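Local coordinates for malonyl coenzyme A-acyl carrier protein transacylase (Helicobacter pylori, PDB 2H1Y) that probably transfers the malonyl group from malonyl-CoA to holo-acyl carrier protein, supplying malonyl-ACP for fatty acid synthesis, at residues G305-K308 against G309-A313; M29-S32 against F33-H37. All blocks are in the same frame, centred on the assembly; numbering follows the deposited sequence.

Contact 1. Residues G305-K308 against G309-A313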
loop_
_atom_site.group_PDB
_atom_site.type_symbol
_atom_site.label_atom_id
_atom_site.label_comp_id
_atom_site.label_asym_id
_atom_site.label_seq_id
_atom_site.Cartn_x
_atom_site.Cartn_y
_atom_site.Cartn_z
ATOM N N GLY A 305 6.408 -12.925 0.586
ATOM C CA GLY A 305 5.142 -13.133 1.279
ATOM C C GLY A 305 5.042 -14.523 1.871
ATOM O O GLY A 305 4.100 -14.817 2.617
ATOM N N ASP A 306 6.045 -15.348 1.557
ATOM C CA ASP A 306 6.040 -16.802 1.709
ATOM C C ASP A 306 7.290 -17.140 2.448
ATOM O O ASP A 306 8.226 -16.347 2.449
ATOM C CB ASP A 306 6.229 -17.454 0.334
ATOM C CG ASP A 306 4.943 -17.689 -0.396
ATOM O OD1 ASP A 306 3.927 -18.040 0.242
ATOM O OD2 ASP A 306 4.952 -17.557 -1.633
ATOM N N ASN A 307 7.361 -18.345 3.000
ATOM C CA ASN A 307 8.647 -18.854 3.441
ATOM C C ASN A 307 9.610 -19.054 2.254
ATOM O O ASN A 307 10.826 -18.873 2.382
ATOM C CB ASN A 307 8.484 -20.141 4.236
ATOM C CG ASN A 307 9.745 -20.499 5.007
ATOM O OD1 ASN A 307 10.655 -19.662 5.175
ATOM N ND2 ASN A 307 9.814 -21.748 5.490
ATOM N N LYS A 308 9.036 -19.419 1.107
ATOM C CA LYS A 308 9.750 -19.564 -0.158
ATOM C C LYS A 308 10.348 -18.224 -0.588
ATOM O O LYS A 308 11.541 -18.152 -0.883
ATOM C CB LYS A 308 8.804 -20.110 -1.235
ATOM C CG LYS A 308 9.470 -20.424 -2.558
ATOM C CD LYS A 308 8.481 -21.017 -3.582
ATOM C CE LYS A 308 7.773 -19.954 -4.421
ATOM N NZ LYS A 308 8.707 -19.193 -5.312
ATOM N N GLY A 309 9.525 -17.175 -0.608
ATOM C CA GLY A 309 10.004 -15.821 -0.895
ATOM C C GLY A 309 11.030 -15.358 0.131
ATOM O O GLY A 309 12.046 -14.743 -0.228
ATOM N N LEU A 310 10.770 -15.663 1.410
ATOM C CA LEU A 310 11.693 -15.331 2.499
ATOM C C LEU A 310 13.072 -15.896 2.188
ATOM O O LEU A 310 14.073 -15.183 2.258
ATOM C CB LEU A 310 11.200 -15.890 3.846
ATOM C CG LEU A 310 11.640 -15.299 5.200
ATOM C CD1 LEU A 310 11.641 -16.319 6.346
ATOM C CD2 LEU A 310 12.983 -14.552 5.188
ATOM N N ASP A 311 13.107 -17.174 1.828
ATOM C CA ASP A 311 14.362 -17.870 1.582
ATOM C C ASP A 311 15.046 -17.380 0.331
ATOM O O ASP A 311 16.271 -17.361 0.262
ATOM C CB ASP A 311 14.128 -19.367 1.479
ATOM C CG ASP A 311 13.966 -20.015 2.827
ATOM O OD1 ASP A 311 13.394 -19.400 3.749
ATOM O OD2 ASP A 311 14.417 -21.158 2.974
ATOM N N GLU A 312 14.261 -16.952 -0.647
ATOM C CA GLU A 312 14.851 -16.439 -1.862
ATOM C C GLU A 312 15.506 -15.073 -1.671
ATOM O O GLU A 312 16.565 -14.811 -2.233
ATOM C CB GLU A 312 13.837 -16.404 -2.986
ATOM C CG GLU A 312 14.503 -16.144 -4.304
ATOM C CD GLU A 312 13.510 -15.968 -5.406
ATOM O OE1 GLU A 312 13.818 -15.175 -6.330
ATOM O OE2 GLU A 312 12.441 -16.629 -5.337
ATOM N N ALA A 313 14.874 -14.207 -0.886
ATOM C CA ALA A 313 15.456 -12.912 -0.508
ATOM C C ALA A 313 16.776 -13.072 0.241
ATOM O O ALA A 313 17.761 -12.430 -0.103
ATOM C CB ALA A 313 14.473 -12.114 0.324
#

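Contact 2. Residues M29-S32 against F33-H37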
loop_
_atom_site.group_PDB
_atom_site.type_symbol
_atom_site.label_atom_id
_atom_site.label_comp_id
_atom_site.label_asym_id
_atom_site.label_seq_id
_atom_site.Cartn_x
_atom_site.Cartn_y
_atom_site.Cartn_z
ATOM N N MET A 29 -3.180 -15.143 3.645
ATOM C CA MET A 29 -2.168 -14.082 3.630
ATOM C C MET A 29 -0.805 -14.343 4.241
ATOM O O MET A 29 0.231 -14.167 3.571
ATOM C CB MET A 29 -2.727 -12.828 4.285
ATOM C CG MET A 29 -3.508 -12.015 3.331
ATOM S SD MET A 29 -4.316 -10.639 4.099
ATOM C CE MET A 29 -2.924 -9.518 4.263
ATOM N N GLY A 30 -0.784 -14.686 5.520
ATOM C CA GLY A 30 0.494 -14.866 6.187
ATOM C C GLY A 30 0.636 -16.253 6.752
ATOM O O GLY A 30 1.473 -16.470 7.619
ATOM N N LYS A 31 -0.190 -17.182 6.255
ATOM C CA LYS A 31 -0.242 -18.563 6.728
ATOM C C LYS A 31 1.147 -19.195 6.785
ATOM O O LYS A 31 1.585 -19.655 7.848
ATOM C CB LYS A 31 -1.188 -19.385 5.843
ATOM C CG LYS A 31 -1.768 -20.655 6.500
ATOM C CD LYS A 31 -3.180 -20.965 5.946
ATOM C CE LYS A 31 -3.617 -22.430 6.162
ATOM N NZ LYS A 31 -3.477 -22.861 7.594
ATOM N N SER A 32 1.837 -19.183 5.648
ATOM C CA SER A 32 3.163 -19.769 5.513
ATOM C C SER A 32 4.132 -19.248 6.567
ATOM O O SER A 32 4.860 -20.036 7.188
ATOM C CB SER A 32 3.698 -19.536 4.104
ATOM O OG SER A 32 5.040 -19.936 3.998
ATOM N N PHE A 33 4.126 -17.932 6.787
ATOM C CA PHE A 33 4.984 -17.319 7.807
ATOM C C PHE A 33 4.689 -17.898 9.188
ATOM O O PHE A 33 5.587 -18.417 9.876
ATOM C CB PHE A 33 4.781 -15.799 7.870
ATOM C CG PHE A 33 5.458 -15.028 6.771
ATOM C CD1 PHE A 33 4.900 -13.833 6.310
ATOM C CD2 PHE A 33 6.646 -15.478 6.195
ATOM C CE1 PHE A 33 5.506 -13.097 5.302
ATOM C CE2 PHE A 33 7.273 -14.730 5.172
ATOM C CZ PHE A 33 6.696 -13.542 4.732
ATOM N N TYR A 34 3.415 -17.785 9.569
ATOM C CA TYR A 34 2.874 -18.220 10.847
ATOM C C TYR A 34 3.358 -19.594 11.268
ATOM O O TYR A 34 3.778 -19.769 12.411
ATOM C CB TYR A 34 1.347 -18.222 10.776
ATOM C CG TYR A 34 0.645 -18.580 12.072
ATOM C CD1 TYR A 34 0.135 -19.868 12.288
ATOM C CD2 TYR A 34 0.473 -17.625 13.076
ATOM C CE1 TYR A 34 -0.517 -20.194 13.480
ATOM C CE2 TYR A 34 -0.180 -17.937 14.260
ATOM C CZ TYR A 34 -0.669 -19.224 14.458
ATOM O OH TYR A 34 -1.316 -19.513 15.638
ATOM N N GLU A 35 3.294 -20.557 10.342
ATOM C CA GLU A 35 3.647 -21.948 10.632
ATOM C C GLU A 35 5.132 -22.231 10.648
ATOM O O GLU A 35 5.571 -23.128 11.350
ATOM C CB GLU A 35 2.954 -22.889 9.662
ATOM C CG GLU A 35 1.636 -23.378 10.199
ATOM C CD GLU A 35 0.554 -23.461 9.133
ATOM O OE1 GLU A 35 0.903 -23.445 7.923
ATOM O OE2 GLU A 35 -0.648 -23.543 9.512
ATOM N N GLY A 36 5.907 -21.478 9.880
ATOM C CA GLY A 36 7.355 -21.687 9.829
ATOM C C GLY A 36 8.165 -20.949 10.893
ATOM O O GLY A 36 9.342 -21.263 11.107
ATOM N N HIS A 37 7.560 -19.960 11.556
ATOM C CA HIS A 37 8.317 -19.093 12.468
ATOM C C HIS A 37 7.535 -18.667 13.708
ATOM O O HIS A 37 6.424 -18.119 13.617
ATOM C CB HIS A 37 8.846 -17.856 11.736
ATOM C CG HIS A 37 9.540 -18.163 10.445
ATOM N ND1 HIS A 37 8.853 -18.442 9.280
ATOM C CD2 HIS A 37 10.856 -18.242 10.136
ATOM C CE1 HIS A 37 9.715 -18.668 8.305
ATOM N NE2 HIS A 37 10.936 -18.554 8.798
#

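Contact 1. Residues G305-K308 against G309-A313
L310 N donates to D306 O over 2.8 Å, the first of three successive i to i+4 backbone bonds that set up the start of helix 307-320. D311 N to N307 O follows at 2.9 Å, and E312 N reaches K308 O at 3.0 Å. D306 takes the N-cap position, yet its carboxylate makes no capping bond; its carbonyl O accepts the first of these bonds. The backbone N-H of N307 has a probable hydrogen-bond partner in S32 OG, from helix 31-36.

Beyond the backbone, oppositely charged ends come near one another without meeting. The K308 chain leaves the helix with CG anti to the backbone N (chi1 -174°) and then bends at its last two torsions, which brings NZ of K308 to 4.5 Å from E312 OE2, a separation beyond a salt bridge and consistent with a mild electrostatic attraction. The side-chain amide of N307 and the D311 carboxylate, one turn on, have planes 89° apart. Packing within the turn is modest: L310 CB sits 3.3 Å from N307 O.

G309, L310 and A313 are the buried residues of this turn. L310 lies on L86 and A313 on L87, both of helix 69-90, while A313 also meets V304 and E312 touches I302, so the helix packs beside edge strand 301-304, which it directly follows.

Contact 2. Residues M29-S32 against F33-H37
K31 and E35 lie side by side one turn apart and point the same way, their ends joined by a salt bridge. K31 NZ stands 3.5 Å from E35 OE2, and the hydrogen bond within this bridge is weak. A chi1 of -157° carries the lysine chain away from its own backbone N before it bends at chi2 and chi4, while the glutamate chain is bent at its chi2; between them they bridge the turn on an exposed flank of the helix.

F33 and Y34 head elsewhere, their rings leading away from residues 29-32. Their closest side-chain atoms are the first carbons: F33 CB is 3.4 Å from G30 O, and Y34 CB is 3.3 Å from K31 O. The F33 ring goes to helix 69-90, among V79, I82, A83 and L86, whereas Y34 meets F44 and F60 edge-to-face and K41 through a cation-pi contact.

Beneath these side chains, Y34 N bonds to G30 O in an almost straight line (179°), and E35 N to K31 O over 3.2 Å. At the far end, H37 turns its ring edge to F33 O, with ND1 making a weak bond in the ring plane. The result is a short amphipathic helix with an i to i+4 lysine-glutamate salt bridge, a small surface element of the acyltransferase fold.

Contact 2 comes early in the chain and contact 1 close to its end, yet their centres are only about 11 Å apart. Helix 31-36 lies against the start of helix 307-320, and the two share a neighbour in helix 69-90. Across the junction, S32 OG and N307 N are 3.0 Å apart, the distance of a probable hydrogen bond. Packing extends it: F33 CE2 approaches D306 O, and the H37 ring touches L310 and N307. Since helix 307-320 follows edge strand 301-304 of the mixed sheet, these contacts join the N-terminal and C-terminal parts of the chain beside that sheet.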